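Local coordinates for dual specificity protein phosphatase 12 (Homo sapiens, PDB 4KI9) that removes phosphate from phosphotyrosine as well as phosphoserine and phosphothreonine residues of proteins, acting through the dual-specificity phosphatase catalytic domain present here, at residues Leu64-Asp69 with Gln155-Lys160. The protein carries 2 engineered substitutions. Residues are numbered along the deposited sequence; the frame is centred on the assembly and turned at random.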
loop_
_atom_site.group_PDB
_atom_site.type_symbol
_atom_site.label_atom_id
_atom_site.label_comp_id
_atom_site.label_asym_id
_atom_site.label_seq_id
_atom_site.Cartn_x
_atom_site.Cartn_y
_atom_site.Cartn_z
ATOM N N LEU A 64 -8.549 5.444 0.931
ATOM C CA LEU A 64 -7.502 4.508 1.314
ATOM C C LEU A 64 -7.002 4.813 2.719
ATOM O O LEU A 64 -6.578 3.908 3.460
ATOM C CB LEU A 64 -6.325 4.599 0.349
ATOM C CG LEU A 64 -6.202 3.618 -0.813
ATOM C CD1 LEU A 64 -4.771 3.642 -1.281
ATOM C CD2 LEU A 64 -6.612 2.211 -0.416
ATOM N N LEU A 65 -7.034 6.093 3.078
ATOM C CA LEU A 65 -6.489 6.570 4.360
ATOM C C LEU A 65 -6.941 5.738 5.560
ATOM O O LEU A 65 -6.130 5.387 6.414
ATOM C CB LEU A 65 -6.852 8.048 4.580
ATOM C CG LEU A 65 -6.415 8.689 5.906
ATOM C CD1 LEU A 65 -4.904 8.558 6.110
ATOM C CD2 LEU A 65 -6.797 10.176 5.920
ATOM N N SER A 66 -8.233 5.420 5.610
ATOM C CA SER A 66 -8.820 4.708 6.736
ATOM C C SER A 66 -8.286 3.280 6.868
ATOM O O SER A 66 -8.341 2.700 7.947
ATOM C CB SER A 66 -10.350 4.693 6.612
ATOM O OG SER A 66 -10.872 6.019 6.701
ATOM N N HIS A 67 -7.756 2.733 5.773
ATOM C CA HIS A 67 -7.222 1.360 5.753
ATOM C C HIS A 67 -5.704 1.243 5.904
ATOM O O HIS A 67 -5.166 0.128 5.940
ATOM C CB HIS A 67 -7.642 0.659 4.456
ATOM C CG HIS A 67 -9.115 0.634 4.251
ATOM N ND1 HIS A 67 -9.793 1.655 3.618
ATOM C CD2 HIS A 67 -10.057 -0.253 4.645
ATOM C CE1 HIS A 67 -11.083 1.374 3.597
ATOM N NE2 HIS A 67 -11.271 0.223 4.215
ATOM N N LEU A 68 -5.010 2.376 5.994
ATOM C CA LEU A 68 -3.553 2.372 5.943
ATOM C C LEU A 68 -2.879 1.683 7.129
ATOM O O LEU A 68 -1.901 0.977 6.941
ATOM C CB LEU A 68 -2.980 3.797 5.767
ATOM C CG LEU A 68 -3.260 4.492 4.431
ATOM C CD1 LEU A 68 -2.668 5.932 4.407
ATOM C CD2 LEU A 68 -2.755 3.640 3.258
ATOM N N ASP A 69 -3.365 1.905 8.347
ATOM C CA ASP A 69 -2.770 1.225 9.488
ATOM C C ASP A 69 -2.936 -0.304 9.401
ATOM O O ASP A 69 -2.007 -1.024 9.719
ATOM C CB ASP A 69 -3.305 1.758 10.814
ATOM C CG ASP A 69 -2.647 3.088 11.230
ATOM O OD1 ASP A 69 -3.194 3.759 12.116
ATOM O OD2 ASP A 69 -1.593 3.461 10.680
ATOM N N GLN A 155 -12.497 15.873 9.903
ATOM C CA GLN A 155 -12.773 16.779 8.787
ATOM C C GLN A 155 -12.694 16.031 7.456
ATOM O O GLN A 155 -13.514 16.234 6.566
ATOM C CB GLN A 155 -11.808 17.971 8.787
ATOM C CG GLN A 155 -12.132 18.997 7.730
ATOM C CD GLN A 155 -13.425 19.743 8.021
ATOM O OE1 GLN A 155 -13.912 19.746 9.154
ATOM N NE2 GLN A 155 -13.992 20.374 6.994
ATOM N N TYR A 156 -11.703 15.157 7.330
ATOM C CA TYR A 156 -11.531 14.345 6.134
ATOM C C TYR A 156 -12.744 13.449 5.846
ATOM O O TYR A 156 -13.159 13.307 4.691
ATOM C CB TYR A 156 -10.281 13.478 6.303
ATOM C CG TYR A 156 -10.126 12.353 5.308
ATOM C CD1 TYR A 156 -10.455 11.037 5.649
ATOM C CD2 TYR A 156 -9.603 12.590 4.046
ATOM C CE1 TYR A 156 -10.291 9.995 4.736
ATOM C CE2 TYR A 156 -9.430 11.553 3.130
ATOM C CZ TYR A 156 -9.771 10.260 3.487
ATOM O OH TYR A 156 -9.594 9.237 2.583
ATOM N N ARG A 157 -13.297 12.832 6.887
ATOM C CA ARG A 157 -14.464 11.963 6.719
ATOM C C ARG A 157 -15.748 12.757 6.412
ATOM O O ARG A 157 -16.599 12.316 5.647
ATOM C CB ARG A 157 -14.650 11.048 7.936
ATOM C CG ARG A 157 -13.580 9.936 8.089
ATOM C CD ARG A 157 -13.563 8.936 6.934
ATOM N NE ARG A 157 -14.918 8.548 6.548
ATOM C CZ ARG A 157 -15.275 8.152 5.329
ATOM N NH1 ARG A 157 -14.372 8.057 4.356
ATOM N NH2 ARG A 157 -16.547 7.859 5.078
ATOM N N LEU A 158 -15.889 13.935 7.002
ATOM C CA LEU A 158 -17.008 14.803 6.647
ATOM C C LEU A 158 -16.927 15.166 5.167
ATOM O O LEU A 158 -17.942 15.182 4.467
ATOM C CB LEU A 158 -17.023 16.082 7.497
ATOM C CG LEU A 158 -17.272 15.948 8.998
ATOM C CD1 LEU A 158 -17.170 17.302 9.666
ATOM C CD2 LEU A 158 -18.657 15.340 9.226
ATOM N N GLN A 159 -15.721 15.463 4.688
ATOM C CA GLN A 159 -15.549 15.828 3.281
ATOM C C GLN A 159 -15.844 14.645 2.370
ATOM O O GLN A 159 -16.448 14.800 1.313
ATOM C CB GLN A 159 -14.137 16.377 3.029
ATOM C CG GLN A 159 -13.890 17.682 3.791
ATOM C CD GLN A 159 -12.537 18.310 3.505
ATOM O OE1 GLN A 159 -12.098 19.208 4.225
ATOM N NE2 GLN A 159 -11.875 17.849 2.449
ATOM N N LYS A 160 -15.421 13.459 2.790
ATOM C CA LYS A 160 -15.691 12.248 2.014
ATOM C C LYS A 160 -17.169 11.982 1.750
ATOM O O LYS A 160 -17.528 11.480 0.679
ATOM C CB LYS A 160 -15.009 11.032 2.660
ATOM C CG LYS A 160 -13.548 10.893 2.243
ATOM C CD LYS A 160 -13.467 10.439 0.791
ATOM C CE LYS A 160 -12.051 10.469 0.265
ATOM N NZ LYS A 160 -11.617 11.851 -0.003
#
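Leu65 sets its CD2 methyl over the centre of one face of the Tyr156 ring. This CH-pi contact joins the last helix of this construct, 151-160, to the turn leading into helix 68-80 in the catalytic domain of a dual-specificity phosphatase, a member of the protein-tyrosine phosphatase family. Leu65 CD2 stands 3.7 Å from the centroid of the Tyr156 ring and only 10° off the ring normal. The two side chains run past each other in opposite directions. As a result, CB of Leu65, near its backbone, meets the tip of the tyrosine, 3.6 Å from Tyr156 OH. Both side chains hold CG anti to the backbone N, with chi1 167° in Tyr156, which sends its ring across to the turn. On the opposite ring face, Lys160 CG, one helical turn further on, lies 4.0 Å above the plane and offset toward the rim. The ring lies between the Leu65 methyl and the Lys160 side chain.

The polar groups here share Asp63, just before the turn. It takes a hydrogen bond with Tyr156 OH on OD1, and on OD2 one with Ser66 OG, which also bonds to Tyr153 OH, and a salt bridge from Arg157 NH1. An alanine in place of Tyr156 would probably open a gap beside Leu65 CD2 and leave Asp63 OD1 without its phenolic partner. Leu64 points away from the helix; its side chain is about 5 Å from that of Arg95, a substrate-binding residue. The Arg157 chain is bent at chi2 and chi3, and its end comes nearer the turn. Its CD passes Ser66 OG at 4.0 Å, while that hydroxyl lies at the edge of the Tyr156 ring, 4.5 Å from Tyr156 CE1.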